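Local atomic coordinates of CT263 (Chlamydia trachomatis, PDB entry 4QAS), a protein that probably hydrolyses the N-glycosidic bond of a futalosine-type nucleoside, a step of menaquinone synthesis by the futalosine pathway. Residues A[92-97]-A[117-122]. The protein carries 1 engineered substitution. Residues are numbered along the deposited sequence; the frame is centred on the assembly and turned at random.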
loop_
_atom_site.group_PDB
_atom_site.type_symbol
_atom_site.label_atom_id
_atom_site.label_comp_id
_atom_site.label_asym_id
_atom_site.label_seq_id
_atom_site.Cartn_x
_atom_site.Cartn_y
_atom_site.Cartn_z
ATOM N N THR A 92 2.099 10.703 13.755
ATOM C CA THR A 92 2.175 9.710 14.812
ATOM C C THR A 92 2.015 10.398 16.155
ATOM O O THR A 92 2.394 11.551 16.318
ATOM C CB THR A 92 3.470 8.886 14.730
ATOM O OG1 THR A 92 3.359 7.787 15.657
ATOM C CG2 THR A 92 4.710 9.698 14.979
ATOM N N ILE A 93 1.426 9.703 17.101
ATOM C CA ILE A 93 1.047 10.287 18.394
ATOM C C ILE A 93 2.084 9.978 19.463
ATOM O O ILE A 93 2.571 8.840 19.584
ATOM C CB ILE A 93 -0.342 9.775 18.786
ATOM C CG1 ILE A 93 -1.345 10.074 17.677
ATOM C CG2 ILE A 93 -0.761 10.329 20.128
ATOM C CD1 ILE A 93 -1.423 11.559 17.261
ATOM N N THR A 94 2.424 10.990 20.265
ATOM C CA THR A 94 3.350 10.807 21.373
ATOM C C THR A 94 2.617 10.493 22.660
ATOM O O THR A 94 3.076 9.659 23.442
ATOM C CB THR A 94 4.201 12.066 21.537
ATOM O OG1 THR A 94 3.347 13.205 21.697
ATOM C CG2 THR A 94 5.060 12.271 20.292
ATOM N N SER A 95 1.513 11.176 22.924
ATOM C CA SER A 95 0.677 10.869 24.072
ATOM C C SER A 95 -0.767 11.148 23.700
ATOM O O SER A 95 -1.063 11.972 22.833
ATOM C CB SER A 95 1.096 11.642 25.325
ATOM O OG SER A 95 0.701 12.985 25.211
ATOM N N VAL A 96 -1.657 10.421 24.359
ATOM C CA VAL A 96 -3.083 10.562 24.168
ATOM C C VAL A 96 -3.729 10.832 25.523
ATOM O O VAL A 96 -3.408 10.163 26.523
ATOM C CB VAL A 96 -3.677 9.329 23.469
ATOM C CG1 VAL A 96 -3.385 8.042 24.239
ATOM C CG2 VAL A 96 -5.148 9.530 23.212
ATOM N N LYS A 97 -4.611 11.812 25.561
ATOM C CA LYS A 97 -5.341 12.203 26.764
ATOM C C LYS A 97 -6.810 11.910 26.528
ATOM O O LYS A 97 -7.352 12.305 25.494
ATOM C CB LYS A 97 -5.256 13.723 26.970
ATOM C CG LYS A 97 -3.918 14.317 27.354
ATOM C CD LYS A 97 -4.076 15.813 27.690
ATOM C CE LYS A 97 -4.606 16.619 26.503
ATOM N NZ LYS A 97 -4.729 18.079 26.776
ATOM N N LEU A 117 7.299 9.609 10.864
ATOM C CA LEU A 117 6.077 10.406 10.880
ATOM C C LEU A 117 6.246 11.582 11.832
ATOM O O LEU A 117 6.930 11.462 12.864
ATOM C CB LEU A 117 4.848 9.591 11.305
ATOM C CG LEU A 117 4.345 8.590 10.246
ATOM C CD1 LEU A 117 3.235 7.730 10.841
ATOM C CD2 LEU A 117 3.841 9.280 8.999
ATOM N N PRO A 118 5.662 12.732 11.501
ATOM C CA PRO A 118 5.733 13.878 12.404
ATOM C C PRO A 118 4.903 13.653 13.648
ATOM O O PRO A 118 3.889 12.958 13.636
ATOM C CB PRO A 118 5.177 15.028 11.567
ATOM C CG PRO A 118 4.277 14.362 10.589
ATOM C CD PRO A 118 4.855 13.024 10.301
ATOM N N LEU A 119 5.351 14.274 14.735
ATOM C CA LEU A 119 4.787 14.027 16.053
ATOM C C LEU A 119 3.603 14.944 16.329
ATOM O O LEU A 119 3.617 16.133 15.977
ATOM C CB LEU A 119 5.868 14.244 17.109
ATOM C CG LEU A 119 7.183 13.486 16.915
ATOM C CD1 LEU A 119 8.172 13.826 18.019
ATOM C CD2 LEU A 119 6.923 12.005 16.869
ATOM N N ALA A 120 2.618 14.418 17.052
ATOM C CA ALA A 120 1.489 15.220 17.514
ATOM C C ALA A 120 0.930 14.624 18.796
ATOM O O ALA A 120 1.119 13.436 19.093
ATOM C CB ALA A 120 0.363 15.297 16.482
ATOM N N GLN A 121 0.198 15.450 19.531
ATOM C CA GLN A 121 -0.555 15.026 20.706
ATOM C C GLN A 121 -2.016 14.863 20.342
ATOM O O GLN A 121 -2.533 15.552 19.453
ATOM C CB GLN A 121 -0.448 16.056 21.821
ATOM C CG GLN A 121 0.949 16.102 22.448
ATOM C CD GLN A 121 1.073 17.125 23.567
ATOM O OE1 GLN A 121 0.477 18.202 23.508
ATOM N NE2 GLN A 121 1.853 16.792 24.593
ATOM N N LEU A 122 -2.663 13.895 20.985
ATOM C CA LEU A 122 -4.033 13.497 20.676
ATOM C C LEU A 122 -4.864 13.625 21.943
ATOM O O LEU A 122 -4.409 13.266 23.029
ATOM C CB LEU A 122 -4.056 12.059 20.226
ATOM C CG LEU A 122 -5.415 11.492 19.827
ATOM C CD1 LEU A 122 -6.020 12.245 18.625
ATOM C CD2 LEU A 122 -5.265 10.042 19.536
HETATM O O HOH W 1 3.087 14.008 24.373
HETATM O O HOH W 2 -2.088 14.422 24.486
#
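The flat groups here are backbone peptide units, joined across the two strands by N-H...O=C bonds. Ile93, Ala120, Val96 and Leu122 lie on one face of the paired strands, while Thr92 and Leu119 lie on the other. Along the seam between the strands, Thr92 N donates to Pro118 O (2.9 Å), and Thr92 O receives Ala120 N almost along its C=O axis. Ala120 O then takes Thr94 N in its carbonyl plane (3.0 Å), with Ile93 CA-H as a further, softer contact. Past the corner at Thr94 the ladder resumes: Leu122 N reaches Ser95 O, and Lys97 N reaches Leu122 O. Between these two halves segment 92-97 spends one extra residue, a beta bulge at which Thr94 takes a helix-like backbone conformation (psi -42°).

On the buried face, branched aliphatic residues suit the packing. Leu122, with CG anti to its backbone N (chi1 -178°), lies alongside Val96, CD2 to CG2 at 3.7 Å. Its CB meets Ile93 CG2 obliquely, and Met160 and Leu139 also pack against this cluster. Ile93 CD1 lies 3.7 Å from Ala120 O and touches Ala120 CB more loosely; a small residue suits this place. On the opposite face, Thr92 CG2 packs on Leu119 CD2 (3.7 Å), whereas its OG1 is held by Ile114 N and Met160 O. Thr94 turns CG2 across Leu119 at about a right angle.

At the bulge the short hydroxyl side chains of Thr94 and Ser95 share a water, which probably suits them to this partly open place. It joins Thr94 OG1, Ser95 OG (2.7 Å) and Gln121 NE2; a second donates to Ser95 OG and Leu122 O. Ser95 OG also bonds Glu108 OE1, consistent with its own proton going there.

Two parallel strands, one of them broken by a bulge at Thr94, thus help build the curled mixed sheet of the nucleoside phosphorylase-like fold to which MTANs belong.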